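Local coordinates for transcriptional regulator AcuR (Rhodobacter sphaeroides 2.4.1, PDB 3BRU), which represses transcription of its own operon, probably by binding two operator sequences in the promoter, at residues Arg91-Ala96 with Glu153-Arg158; Gln95-Gly100 with Ala106-Phe111; Glu117-His122 with Gly191-Ala196. One frame throughout, in Å; residues are numbered along the deposited sequence.

Interaction 1 (Arg91-Ala96 with Glu153-Arg158); sequences RLLDQA and ETWQRR
Arg-158 reaches across from helix 143-167 to Asp-94 and Leu-93 on helix 74-97, inside the all-helical body that a TetR-family regulator carries beside its helix-turn-helix domain. The two short segments run almost parallel, 7° apart, but their axes stand 12.0 Å from each other, so long side chains have to span the gap.

Arg-158 is the longest of these. Its CB sets off toward the other helix, and CG, anti to the carbonyl carbon (chi1 -65°), carries the chain outward. At CD it crosses Leu-93 obliquely, 4.0 Å from Leu-93 CD1. The chain then bends (chi3 70°), which brings the guanidinium over Leu-93: CB of Leu-93 lies above one face, off toward the rim, 3.8 Å from Arg-158 CZ and 3.6 Å from Arg-158 NH1. Asp-94 sits at the edge of the same group, near its plane, although its carboxylate is turned well out of that plane. A single carboxylate oxygen does the work. Asp-94 OD1 takes a salt-bridge bond from Arg-158 NH2, modelled at 2.5 Å, so short that the exact length is doubtful; the bond from Arg-158 NH1 to the same OD1, at 3.1 Å, is weak and strongly bent. NH1 also donates to the backbone oxygen of Ala-90, one turn back on helix 74-97, and together these acceptors probably hold the guanidinium's rotation.

The other half of the contact is apolar. Trp-155, whose indole also meets the rings of Phe-89 and Trp-186, is crossed by the Leu-93 side chain at about a right angle. The touching atoms are the methyl Leu-93 CD1 and the ring carbon Trp-155 CD1, 3.7 Å apart.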
ATOM      1  N   ARG A  91       0.638  12.396  18.011  1.00 21.07           N
ATOM      2  CA  ARG A  91       0.444  13.842  18.247  1.00 23.15           C
ATOM      3  C   ARG A  91      -0.273  14.575  17.116  1.00 23.91           C
ATOM      4  O   ARG A  91      -0.959  15.577  17.335  1.00 24.89           O
ATOM      5  CB  ARG A  91       1.780  14.546  18.582  1.00 22.72           C
ATOM      6  CG  ARG A  91       2.328  14.070  19.912  1.00 23.50           C
ATOM      7  CD  ARG A  91       3.152  15.113  20.633  1.00 26.02           C
ATOM      8  NE  ARG A  91       3.705  14.538  21.852  1.00 27.27           N
ATOM      9  CZ  ARG A  91       4.932  14.021  21.958  1.00 29.80           C
ATOM     10  NH1 ARG A  91       5.321  13.501  23.128  1.00 28.88           N
ATOM     11  NH2 ARG A  91       5.772  14.028  20.914  1.00 27.43           N
ATOM     12  N   LEU A  92      -0.099  14.096  15.897  1.00 24.75           N
ATOM     13  CA  LEU A  92      -0.809  14.670  14.794  1.00 25.81           C
ATOM     14  C   LEU A  92      -2.300  14.267  14.842  1.00 25.68           C
ATOM     15  O   LEU A  92      -3.173  15.103  14.618  1.00 25.91           O
ATOM     16  CB  LEU A  92      -0.084  14.343  13.489  1.00 26.77           C
ATOM     17  CG  LEU A  92      -0.783  14.121  12.150  1.00 30.62           C
ATOM     18  CD1 LEU A  92       0.053  14.632  10.969  1.00 34.06           C
ATOM     19  CD2 LEU A  92      -0.960  12.609  12.042  1.00 35.97           C
ATOM     20  N   LEU A  93      -2.578  13.012  15.180  1.00 25.50           N
ATOM     21  CA  LEU A  93      -3.938  12.551  15.434  1.00 24.97           C
ATOM     22  C   LEU A  93      -4.599  13.271  16.612  1.00 25.31           C
ATOM     23  O   LEU A  93      -5.807  13.471  16.606  1.00 25.87           O
ATOM     24  CB  LEU A  93      -3.966  11.026  15.681  1.00 24.55           C
ATOM     25  CG  LEU A  93      -3.850  10.039  14.507  1.00 24.42           C
ATOM     26  CD1 LEU A  93      -3.889   8.584  14.980  1.00 23.33           C
ATOM     27  CD2 LEU A  93      -4.933  10.270  13.459  1.00 23.77           C
ATOM     28  N   ASP A  94      -3.825  13.611  17.635  1.00 25.39           N
ATOM     29  CA  ASP A  94      -4.349  14.309  18.805  1.00 26.24           C
ATOM     30  C   ASP A  94      -4.932  15.649  18.396  1.00 26.46           C
ATOM     31  O   ASP A  94      -5.978  16.060  18.902  1.00 25.62           O
ATOM     32  CB  ASP A  94      -3.244  14.563  19.827  1.00 25.65           C
ATOM     33  CG  ASP A  94      -2.881  13.314  20.621  1.00 29.52           C
ATOM     34  OD1 ASP A  94      -3.631  12.303  20.549  1.00 33.28           O
ATOM     35  OD2 ASP A  94      -1.836  13.325  21.317  1.00 32.10           O
ATOM     36  N   GLN A  95      -4.234  16.320  17.476  1.00 27.05           N
ATOM     37  CA  GLN A  95      -4.623  17.653  17.009  1.00 27.92           C
ATOM     38  C   GLN A  95      -6.001  17.591  16.353  1.00 27.83           C
ATOM     39  O   GLN A  95      -6.863  18.431  16.644  1.00 27.66           O
ATOM     40  CB  GLN A  95      -3.581  18.224  16.049  1.00 28.09           C
ATOM     41  CG  GLN A  95      -3.009  19.476  16.550  1.00 31.92           C
ATOM     42  CD  GLN A  95      -1.965  20.095  15.626  1.00 36.67           C
ATOM     43  OE1 GLN A  95      -2.094  21.244  15.226  1.00 38.45           O
ATOM     44  NE2 GLN A  95      -0.915  19.353  15.319  1.00 37.34           N
ATOM     45  N   ALA A  96      -6.196  16.575  15.506  1.00 26.80           N
ATOM     46  CA  ALA A  96      -7.433  16.388  14.771  1.00 26.75           C
ATOM     47  C   ALA A  96      -8.509  15.726  15.650  1.00 27.35           C
ATOM     48  O   ALA A  96      -9.540  16.350  15.965  1.00 27.36           O
ATOM     49  CB  ALA A  96      -7.183  15.592  13.497  1.00 25.74           C
ATOM     50  N   GLU A 153      -3.436  -0.954  14.386  1.00 17.61           N
ATOM     51  CA  GLU A 153      -4.552  -1.225  15.257  1.00 18.52           C
ATOM     52  C   GLU A 153      -4.790  -0.091  16.235  1.00 19.08           C
ATOM     53  O   GLU A 153      -5.939   0.190  16.547  1.00 20.42           O
ATOM     54  CB  GLU A 153      -4.386  -2.567  15.943  1.00 17.94           C
ATOM     55  CG  GLU A 153      -4.861  -3.694  15.024  1.00 21.74           C
ATOM     56  CD  GLU A 153      -4.357  -5.062  15.462  1.00 27.56           C
ATOM     57  OE1 GLU A 153      -3.659  -5.125  16.512  1.00 29.70           O
ATOM     58  OE2 GLU A 153      -4.638  -6.070  14.754  1.00 29.52           O
ATOM     59  N   THR A 154      -3.741   0.584  16.688  1.00 19.10           N
ATOM     60  CA  THR A 154      -3.932   1.777  17.507  1.00 20.41           C
ATOM     61  C   THR A 154      -4.679   2.863  16.755  1.00 20.94           C
ATOM     62  O   THR A 154      -5.645   3.442  17.276  1.00 22.27           O
ATOM     63  CB  THR A 154      -2.580   2.348  18.044  1.00 20.67           C
ATOM     64  OG1 THR A 154      -1.986   1.357  18.886  1.00 20.80           O
ATOM     65  CG2 THR A 154      -2.778   3.664  18.878  1.00 18.54           C
ATOM     66  N   TRP A 155      -4.231   3.142  15.531  1.00 20.97           N
ATOM     67  CA  TRP A 155      -4.869   4.125  14.695  1.00 19.88           C
ATOM     68  C   TRP A 155      -6.346   3.796  14.459  1.00 21.28           C
ATOM     69  O   TRP A 155      -7.216   4.702  14.525  1.00 21.72           O
ATOM     70  CB  TRP A 155      -4.123   4.241  13.393  1.00 19.13           C
ATOM     71  CG  TRP A 155      -2.708   4.745  13.531  1.00 18.88           C
ATOM     72  CD1 TRP A 155      -2.127   5.352  14.634  1.00 17.69           C
ATOM     73  CD2 TRP A 155      -1.698   4.721  12.518  1.00 19.21           C
ATOM     74  NE1 TRP A 155      -0.815   5.679  14.360  1.00 16.71           N
ATOM     75  CE2 TRP A 155      -0.527   5.312  13.072  1.00 17.91           C
ATOM     76  CE3 TRP A 155      -1.664   4.254  11.183  1.00 19.82           C
ATOM     77  CZ2 TRP A 155       0.667   5.432  12.343  1.00 20.34           C
ATOM     78  CZ3 TRP A 155      -0.477   4.385  10.452  1.00 17.79           C
ATOM     79  CH2 TRP A 155       0.670   4.970  11.033  1.00 19.89           C
ATOM     80  N   GLN A 156      -6.622   2.515  14.187  1.00 20.57           N
ATOM     81  CA  GLN A 156      -7.968   2.005  13.976  1.00 21.17           C
ATOM     82  C   GLN A 156      -8.860   2.139  15.208  1.00 21.55           C
ATOM     83  O   GLN A 156     -10.007   2.522  15.086  1.00 21.57           O
ATOM     84  CB  GLN A 156      -7.906   0.530  13.523  1.00 20.92           C
ATOM     85  CG  GLN A 156      -7.531   0.354  12.063  1.00 19.84           C
ATOM     86  CD  GLN A 156      -7.296  -1.101  11.642  1.00 21.35           C
ATOM     87  OE1 GLN A 156      -6.764  -1.341  10.559  1.00 21.94           O
ATOM     88  NE2 GLN A 156      -7.667  -2.069  12.494  1.00 20.42           N
ATOM     89  N   ARG A 157      -8.335   1.836  16.385  1.00 22.13           N
ATOM     90  CA  ARG A 157      -9.078   2.018  17.646  1.00 24.21           C
ATOM     91  C   ARG A 157      -9.446   3.489  17.904  1.00 24.06           C
ATOM     92  O   ARG A 157     -10.528   3.793  18.432  1.00 24.07           O
ATOM     93  CB  ARG A 157      -8.240   1.544  18.829  1.00 23.53           C
ATOM     94  CG  ARG A 157      -8.649   0.253  19.402  1.00 27.92           C
ATOM     95  CD  ARG A 157      -7.790  -0.113  20.649  1.00 28.28           C
ATOM     96  NE  ARG A 157      -6.489  -0.668  20.262  1.00 33.75           N
ATOM     97  CZ  ARG A 157      -5.318  -0.079  20.497  1.00 36.07           C
ATOM     98  NH1 ARG A 157      -5.240   1.094  21.165  1.00 36.32           N
ATOM     99  NH2 ARG A 157      -4.216  -0.673  20.061  1.00 36.55           N
ATOM    100  N   ARG A 158      -8.542   4.407  17.574  1.00 23.65           N
ATOM    101  CA  ARG A 158      -8.833   5.828  17.792  1.00 23.85           C
ATOM    102  C   ARG A 158      -9.934   6.294  16.833  1.00 23.87           C
ATOM    103  O   ARG A 158     -10.806   7.068  17.206  1.00 24.17           O
ATOM    104  CB  ARG A 158      -7.575   6.681  17.630  1.00 23.40           C
ATOM    105  CG  ARG A 158      -6.520   6.392  18.674  1.00 24.31           C
ATOM    106  CD  ARG A 158      -5.366   7.389  18.548  1.00 27.09           C
ATOM    107  NE  ARG A 158      -5.771   8.734  18.962  1.00 26.12           N
ATOM    108  CZ  ARG A 158      -4.937   9.757  19.176  1.00 25.73           C
ATOM    109  NH1 ARG A 158      -3.616   9.617  19.005  1.00 22.76           N
ATOM    110  NH2 ARG A 158      -5.433  10.922  19.578  1.00 22.13           N
TER

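Interaction 2 (Gln95-Gly100 with Ala106-Phe111); sequences QAFLDG and ARLRLF
Phe-97 turns the edge of its ring toward the backbone oxygen of Arg-107, which lies near the ring plane. Leu-108 CD1 and Phe-111 CB approach the same ring obliquely, each 4.2 Å from Phe-97 CE1. The ring of Phe-111 leads away from this contact and meets Trp-189, while the guanidinium of Arg-107 has the carbonyl oxygens of Phe-97 and Asp-99 slanting in toward it.

At Ala-96 the two backbones come nearest: consistent with the small side chain, the CA atoms of Ala-96 and Arg-107 are 5.1 Å apart. Ala-96 CB lies 3.4 Å from Arg-107 O and 3.7 Å from Phe-111 CB, and Leu-110 CD2 covers the Ala-96 CA.

This is a helix-loop-helix connection: helix 74-97 ends, Leu-98 leaves helical geometry, and the chain returns as helix 104-120 of the TetR C-terminal domain. Arg-107 lies along the turn. Extended from CG to NE, it passes Ala-96 O with its CG at 3.2 Å, then Phe-97 O with its CD at 3.4 Å, and brings NE to 3.0 Å from Asp-99 O. Its NH2 donates to Leu-102 O in the loop and its NH1 forms a salt bridge with Glu-165 on helix 143-167. A leucine in its place would probably leave Glu-165 without its charged mate and Leu-102 O without this donor, freeing the loop to shift. Within the turn Asp-99 N bonds to Ala-96 O, and Asp-99 OD1 accepts from Ser-101 N.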
ATOM      1  N   GLN A  95      -4.234  16.320  17.476  1.00 27.05           N
ATOM      2  CA  GLN A  95      -4.623  17.653  17.009  1.00 27.92           C
ATOM      3  C   GLN A  95      -6.001  17.591  16.353  1.00 27.83           C
ATOM      4  O   GLN A  95      -6.863  18.431  16.644  1.00 27.66           O
ATOM      5  CB  GLN A  95      -3.581  18.224  16.049  1.00 28.09           C
ATOM      6  CG  GLN A  95      -3.009  19.476  16.550  1.00 31.92           C
ATOM      7  CD  GLN A  95      -1.965  20.095  15.626  1.00 36.67           C
ATOM      8  OE1 GLN A  95      -2.094  21.244  15.226  1.00 38.45           O
ATOM      9  NE2 GLN A  95      -0.915  19.353  15.319  1.00 37.34           N
ATOM     10  N   ALA A  96      -6.196  16.575  15.506  1.00 26.80           N
ATOM     11  CA  ALA A  96      -7.433  16.388  14.771  1.00 26.75           C
ATOM     12  C   ALA A  96      -8.509  15.726  15.650  1.00 27.35           C
ATOM     13  O   ALA A  96      -9.540  16.350  15.965  1.00 27.36           O
ATOM     14  CB  ALA A  96      -7.183  15.592  13.497  1.00 25.74           C
ATOM     15  N   PHE A  97      -8.251  14.495  16.087  1.00 27.53           N
ATOM     16  CA  PHE A  97      -9.259  13.675  16.773  1.00 27.82           C
ATOM     17  C   PHE A  97      -9.708  14.226  18.115  1.00 28.35           C
ATOM     18  O   PHE A  97     -10.851  13.966  18.519  1.00 28.23           O
ATOM     19  CB  PHE A  97      -8.762  12.239  16.963  1.00 27.97           C
ATOM     20  CG  PHE A  97      -8.769  11.402  15.704  1.00 27.91           C
ATOM     21  CD1 PHE A  97      -8.819  11.992  14.437  1.00 27.36           C
ATOM     22  CD2 PHE A  97      -8.689  10.005  15.792  1.00 26.87           C
ATOM     23  CE1 PHE A  97      -8.829  11.200  13.264  1.00 26.90           C
ATOM     24  CE2 PHE A  97      -8.687   9.212  14.640  1.00 27.26           C
ATOM     25  CZ  PHE A  97      -8.756   9.808  13.371  1.00 26.95           C
ATOM     26  N   LEU A  98      -8.826  14.955  18.815  1.00 28.67           N
ATOM     27  CA  LEU A  98      -9.173  15.514  20.135  1.00 28.95           C
ATOM     28  C   LEU A  98      -9.636  16.984  20.124  1.00 29.49           C
ATOM     29  O   LEU A  98      -9.871  17.574  21.190  1.00 29.78           O
ATOM     30  CB  LEU A  98      -8.043  15.331  21.154  1.00 28.83           C
ATOM     31  CG  LEU A  98      -7.503  13.931  21.448  1.00 29.79           C
ATOM     32  CD1 LEU A  98      -6.649  14.048  22.650  1.00 30.20           C
ATOM     33  CD2 LEU A  98      -8.594  12.885  21.679  1.00 28.57           C
ATOM     34  N   ASP A  99      -9.786  17.562  18.931  1.00 29.74           N
ATOM     35  CA  ASP A  99     -10.307  18.935  18.781  1.00 30.25           C
ATOM     36  C   ASP A  99     -11.825  19.011  18.997  1.00 29.66           C
ATOM     37  O   ASP A  99     -12.603  18.698  18.084  1.00 29.37           O
ATOM     38  CB  ASP A  99      -9.943  19.554  17.413  1.00 29.87           C
ATOM     39  CG  ASP A  99     -10.300  21.067  17.328  1.00 33.22           C
ATOM     40  OD1 ASP A  99     -11.087  21.569  18.167  1.00 35.39           O
ATOM     41  OD2 ASP A  99      -9.803  21.775  16.424  1.00 35.06           O
ATOM     42  N   GLY A 100     -12.213  19.473  20.191  1.00 29.39           N
ATOM     43  CA  GLY A 100     -13.615  19.603  20.623  1.00 28.72           C
ATOM     44  C   GLY A 100     -14.374  20.763  20.000  1.00 28.62           C
ATOM     45  O   GLY A 100     -15.587  20.886  20.197  1.00 29.72           O
ATOM     46  N   ALA A 106     -15.854  16.188  10.844  1.00 22.86           N
ATOM     47  CA  ALA A 106     -14.941  17.279  10.533  1.00 23.05           C
ATOM     48  C   ALA A 106     -13.523  17.100  11.076  1.00 23.16           C
ATOM     49  O   ALA A 106     -12.578  17.583  10.448  1.00 24.80           O
ATOM     50  CB  ALA A 106     -15.524  18.653  10.918  1.00 22.49           C
ATOM     51  N   ARG A 107     -13.368  16.425  12.223  1.00 22.71           N
ATOM     52  CA  ARG A 107     -12.049  16.047  12.735  1.00 22.44           C
ATOM     53  C   ARG A 107     -11.329  15.055  11.822  1.00 22.36           C
ATOM     54  O   ARG A 107     -10.102  15.066  11.736  1.00 22.50           O
ATOM     55  CB  ARG A 107     -12.134  15.403  14.113  1.00 21.90           C
ATOM     56  CG  ARG A 107     -12.645  16.286  15.189  1.00 22.60           C
ATOM     57  CD  ARG A 107     -13.006  15.439  16.345  1.00 20.91           C
ATOM     58  NE  ARG A 107     -13.920  16.168  17.187  1.00 25.21           N
ATOM     59  CZ  ARG A 107     -14.563  15.636  18.225  1.00 26.15           C
ATOM     60  NH1 ARG A 107     -14.373  14.361  18.541  1.00 24.21           N
ATOM     61  NH2 ARG A 107     -15.386  16.387  18.953  1.00 25.20           N
ATOM     62  N   LEU A 108     -12.088  14.174  11.183  1.00 21.57           N
ATOM     63  CA  LEU A 108     -11.496  13.221  10.255  1.00 21.75           C
ATOM     64  C   LEU A 108     -11.018  13.934   8.979  1.00 21.51           C
ATOM     65  O   LEU A 108      -9.970  13.630   8.468  1.00 21.14           O
ATOM     66  CB  LEU A 108     -12.459  12.057   9.951  1.00 21.39           C
ATOM     67  CG  LEU A 108     -11.855  10.984   9.014  1.00 22.33           C
ATOM     68  CD1 LEU A 108     -10.694  10.217   9.673  1.00 20.56           C
ATOM     69  CD2 LEU A 108     -12.918  10.010   8.436  1.00 20.69           C
ATOM     70  N   ARG A 109     -11.806  14.876   8.485  1.00 22.15           N
ATOM     71  CA  ARG A 109     -11.442  15.690   7.318  1.00 24.15           C
ATOM     72  C   ARG A 109     -10.252  16.595   7.613  1.00 23.56           C
ATOM     73  O   ARG A 109      -9.411  16.778   6.747  1.00 23.75           O
ATOM     74  CB  ARG A 109     -12.629  16.519   6.838  1.00 23.52           C
ATOM     75  CG  ARG A 109     -13.737  15.646   6.231  1.00 27.99           C
ATOM     76  CD  ARG A 109     -14.902  16.476   5.630  1.00 28.15           C
ATOM     77  NE  ARG A 109     -16.119  16.434   6.464  1.00 37.06           N
ATOM     78  CZ  ARG A 109     -16.574  17.427   7.245  1.00 40.89           C
ATOM     79  NH1 ARG A 109     -17.697  17.260   7.948  1.00 41.25           N
ATOM     80  NH2 ARG A 109     -15.917  18.594   7.341  1.00 43.34           N
ATOM     81  N   LEU A 110     -10.165  17.127   8.841  1.00 23.11           N
ATOM     82  CA  LEU A 110      -8.984  17.890   9.263  1.00 22.54           C
ATOM     83  C   LEU A 110      -7.693  17.056   9.224  1.00 21.47           C
ATOM     84  O   LEU A 110      -6.700  17.503   8.688  1.00 21.06           O
ATOM     85  CB  LEU A 110      -9.187  18.546  10.637  1.00 22.57           C
ATOM     86  CG  LEU A 110      -7.978  19.332  11.170  1.00 23.97           C
ATOM     87  CD1 LEU A 110      -7.637  20.610  10.330  1.00 25.15           C
ATOM     88  CD2 LEU A 110      -8.214  19.711  12.589  1.00 24.04           C
ATOM     89  N   PHE A 111      -7.728  15.843   9.771  1.00 21.33           N
ATOM     90  CA  PHE A 111      -6.586  14.938   9.733  1.00 20.60           C
ATOM     91  C   PHE A 111      -6.059  14.687   8.322  1.00 20.50           C
ATOM     92  O   PHE A 111      -4.848  14.779   8.079  1.00 20.74           O
ATOM     93  CB  PHE A 111      -6.880  13.601  10.426  1.00 20.56           C
ATOM     94  CG  PHE A 111      -5.956  12.499   9.967  1.00 20.10           C
ATOM     95  CD1 PHE A 111      -4.647  12.446  10.416  1.00 21.23           C
ATOM     96  CD2 PHE A 111      -6.384  11.554   9.035  1.00 17.02           C
ATOM     97  CE1 PHE A 111      -3.786  11.469   9.959  1.00 20.82           C
ATOM     98  CE2 PHE A 111      -5.540  10.574   8.575  1.00 18.67           C
ATOM     99  CZ  PHE A 111      -4.242  10.522   9.029  1.00 20.79           C
TER

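Interaction 3 (Glu117-His122 with Gly191-Ala196); sequences EGMARH and GAILRA
Selenomethionine Met-119 alone carries the first segment's side of this contact, reaching from helix 104-120 to Ile-193 and Ala-196 on helix 178-199. The touch is purely apolar. The Met-119 chain runs nearly straight out as far as selenium (chi2 -169°) and then bends at chi3, 72°, so that selenium and the terminal methyl meet different residues. Met-119 SE lies 4.1 Å from Ile-193 CG1, the two side chains crossing obliquely, and Met-119 CE rests 3.9 Å from Ala-196 CB. Ile-193 and Ala-196 are three residues apart, almost one helical turn, and so offer neighbouring patches on one flank of their helix. The spacing is wide, 8.9 Å between the CA atoms of Met-119 and Ala-196, and one flexible side chain spans it. Leu-205 of helix 203-212 also packs on Ala-196.

Other residues of segment 191-196 make the polar and intersubunit contacts. Arg-195 forms a salt bridge through NE with Glu-199 and gives a hydrogen bond through NH2 to Gln-156 OE1 of the second subunit. Ala-192 packs on Ile-187 of that subunit, and Leu-194 on its Gly-131.

Helix 178-199 thus takes Met-119 on Ile-193 and Ala-196, while Ala-192, Leu-194 and Arg-195 meet the partner subunit, consistent with the helical dimer interface of TetR-family regulators.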
ATOM      1  N   GLU A 117      -1.038  18.243   3.705  1.00 22.94           N
ATOM      2  CA  GLU A 117      -0.146  19.388   3.874  1.00 22.41           C
ATOM      3  C   GLU A 117       1.268  18.970   4.245  1.00 21.71           C
ATOM      4  O   GLU A 117       2.245  19.535   3.730  1.00 21.44           O
ATOM      5  CB  GLU A 117      -0.700  20.376   4.907  1.00 22.34           C
ATOM      6  CG  GLU A 117      -1.892  21.183   4.371  1.00 23.30           C
ATOM      7  CD  GLU A 117      -2.752  21.852   5.470  1.00 23.97           C
ATOM      8  OE1 GLU A 117      -2.469  21.658   6.683  1.00 25.00           O
ATOM      9  OE2 GLU A 117      -3.706  22.600   5.102  1.00 24.94           O
ATOM     10  N   GLY A 118       1.371  17.988   5.141  1.00 21.10           N
ATOM     11  CA  GLY A 118       2.642  17.405   5.498  1.00 20.18           C
ATOM     12  C   GLY A 118       3.316  16.793   4.289  1.00 20.23           C
ATOM     13  O   GLY A 118       4.469  17.076   4.023  1.00 20.17           O
HETATM   14  N   MSE A 119       2.598  15.952   3.546  1.00 20.90           N
HETATM   15  CA  MSE A 119       3.162  15.313   2.342  1.00 21.28           C
HETATM   16  C   MSE A 119       3.573  16.317   1.261  1.00 21.04           C
HETATM   17  O   MSE A 119       4.570  16.097   0.564  1.00 21.64           O
HETATM   18  CB  MSE A 119       2.204  14.295   1.736  1.00 20.11           C
HETATM   19  CG  MSE A 119       2.028  12.980   2.477  1.00 22.24           C
HETATM   20 SE   MSE A 119       1.015  11.804   1.245  0.50 22.77          SE
HETATM   21  CE  MSE A 119       2.434  11.408  -0.123  1.00 21.65           C
ATOM     22  N   ALA A 120       2.795  17.389   1.111  1.00 21.39           N
ATOM     23  CA  ALA A 120       3.050  18.450   0.120  1.00 22.49           C
ATOM     24  C   ALA A 120       4.379  19.216   0.327  1.00 23.48           C
ATOM     25  O   ALA A 120       4.928  19.765  -0.637  1.00 23.20           O
ATOM     26  CB  ALA A 120       1.867  19.434   0.082  1.00 22.10           C
ATOM     27  N   ARG A 121       4.883  19.234   1.574  1.00 24.10           N
ATOM     28  CA  ARG A 121       6.130  19.911   1.941  1.00 24.46           C
ATOM     29  C   ARG A 121       7.343  19.327   1.250  1.00 25.74           C
ATOM     30  O   ARG A 121       8.343  20.027   1.042  1.00 25.70           O
ATOM     31  CB  ARG A 121       6.398  19.742   3.430  1.00 24.74           C
ATOM     32  CG  ARG A 121       5.730  20.670   4.292  1.00 24.53           C
ATOM     33  CD  ARG A 121       6.120  20.432   5.736  1.00 27.74           C
ATOM     34  NE  ARG A 121       4.944  20.704   6.555  1.00 27.09           N
ATOM     35  CZ  ARG A 121       4.594  20.003   7.618  1.00 26.95           C
ATOM     36  NH1 ARG A 121       5.363  19.013   8.031  1.00 25.74           N
ATOM     37  NH2 ARG A 121       3.469  20.292   8.259  1.00 26.95           N
ATOM     38  N   HIS A 122       7.295  18.020   0.979  1.00 25.73           N
ATOM     39  CA  HIS A 122       8.414  17.352   0.365  1.00 25.61           C
ATOM     40  C   HIS A 122       8.025  16.789  -0.971  1.00 24.62           C
ATOM     41  O   HIS A 122       8.468  15.716  -1.336  1.00 25.78           O
ATOM     42  CB  HIS A 122       8.974  16.256   1.289  1.00 26.96           C
ATOM     43  CG  HIS A 122       9.296  16.748   2.663  1.00 29.86           C
ATOM     44  ND1 HIS A 122      10.365  17.590   2.925  1.00 34.52           N
ATOM     45  CD2 HIS A 122       8.649  16.577   3.846  1.00 33.03           C
ATOM     46  CE1 HIS A 122      10.370  17.905   4.212  1.00 34.60           C
ATOM     47  NE2 HIS A 122       9.345  17.296   4.794  1.00 34.82           N
ATOM     48  N   GLY A 191      -3.398   3.058   1.011  1.00 19.27           N
ATOM     49  CA  GLY A 191      -3.330   2.811  -0.425  1.00 18.49           C
ATOM     50  C   GLY A 191      -3.379   4.100  -1.209  1.00 19.00           C
ATOM     51  O   GLY A 191      -2.787   4.198  -2.298  1.00 19.34           O
ATOM     52  N   ALA A 192      -4.119   5.090  -0.682  1.00 19.10           N
ATOM     53  CA  ALA A 192      -4.128   6.457  -1.239  1.00 18.33           C
ATOM     54  C   ALA A 192      -2.733   7.124  -1.107  1.00 18.35           C
ATOM     55  O   ALA A 192      -2.240   7.732  -2.051  1.00 17.22           O
ATOM     56  CB  ALA A 192      -5.218   7.299  -0.585  1.00 17.34           C
ATOM     57  N   ILE A 193      -2.099   6.982   0.058  1.00 18.93           N
ATOM     58  CA  ILE A 193      -0.731   7.458   0.250  1.00 19.28           C
ATOM     59  C   ILE A 193       0.263   6.784  -0.693  1.00 19.38           C
ATOM     60  O   ILE A 193       1.090   7.467  -1.303  1.00 20.54           O
ATOM     61  CB  ILE A 193      -0.273   7.358   1.696  1.00 19.64           C
ATOM     62  CG1 ILE A 193      -0.930   8.457   2.521  1.00 20.87           C
ATOM     63  CG2 ILE A 193       1.258   7.547   1.800  1.00 20.04           C
ATOM     64  CD1 ILE A 193      -1.062   8.045   3.960  1.00 25.62           C
ATOM     65  N   LEU A 194       0.179   5.461  -0.818  1.00 18.40           N
ATOM     66  CA  LEU A 194       0.965   4.742  -1.787  1.00 17.35           C
ATOM     67  C   LEU A 194       0.907   5.415  -3.149  1.00 18.38           C
ATOM     68  O   LEU A 194       1.965   5.687  -3.766  1.00 18.10           O
ATOM     69  CB  LEU A 194       0.479   3.293  -1.882  1.00 16.68           C
ATOM     70  CG  LEU A 194       1.250   2.296  -2.744  1.00 16.41           C
ATOM     71  CD1 LEU A 194       0.963   0.790  -2.268  1.00 19.38           C
ATOM     72  CD2 LEU A 194       1.047   2.466  -4.282  1.00 13.11           C
ATOM     73  N   ARG A 195      -0.329   5.688  -3.591  1.00 18.92           N
ATOM     74  CA  ARG A 195      -0.636   6.237  -4.908  1.00 19.60           C
ATOM     75  C   ARG A 195      -0.239   7.703  -5.076  1.00 19.69           C
ATOM     76  O   ARG A 195       0.177   8.101  -6.168  1.00 20.23           O
ATOM     77  CB  ARG A 195      -2.116   6.024  -5.245  1.00 20.10           C
ATOM     78  CG  ARG A 195      -2.476   4.572  -5.665  1.00 21.16           C
ATOM     79  CD  ARG A 195      -1.928   4.188  -7.037  1.00 24.07           C
ATOM     80  NE  ARG A 195      -2.591   4.920  -8.112  1.00 25.28           N
ATOM     81  CZ  ARG A 195      -3.741   4.569  -8.679  1.00 26.30           C
ATOM     82  NH1 ARG A 195      -4.386   3.464  -8.282  1.00 24.77           N
ATOM     83  NH2 ARG A 195      -4.253   5.345  -9.635  1.00 24.08           N
ATOM     84  N   ALA A 196      -0.367   8.485  -4.005  1.00 18.87           N
ATOM     85  CA  ALA A 196       0.101   9.883  -3.993  1.00 19.11           C
ATOM     86  C   ALA A 196       1.627   9.968  -4.118  1.00 18.89           C
ATOM     87  O   ALA A 196       2.142  10.800  -4.835  1.00 19.22           O
ATOM     88  CB  ALA A 196      -0.401  10.648  -2.748  1.00 16.55           C
TER

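Interactions 1 and 2 are neighbours, their centres 10 Å apart, and share Gln-95 and Ala-96 at the end of helix 74-97. They touch through Phe-111, which packs on Leu-92 and Leu-93, and through Phe-97, which lies against Arg-158. Interaction 3 is about 18 Å from both, centre to centre, and touches neither, but it uses the C-terminal end of helix 104-120, whose first turns take part in interaction 2. Along the chain interaction 2 closes before interaction 3 opens, whereas interactions 1 and 3 alternate. Together they tie helix 74-97, which follows the DNA-binding helices, to helices 104-120, 143-167 and 178-199, the last two of which also meet the second subunit.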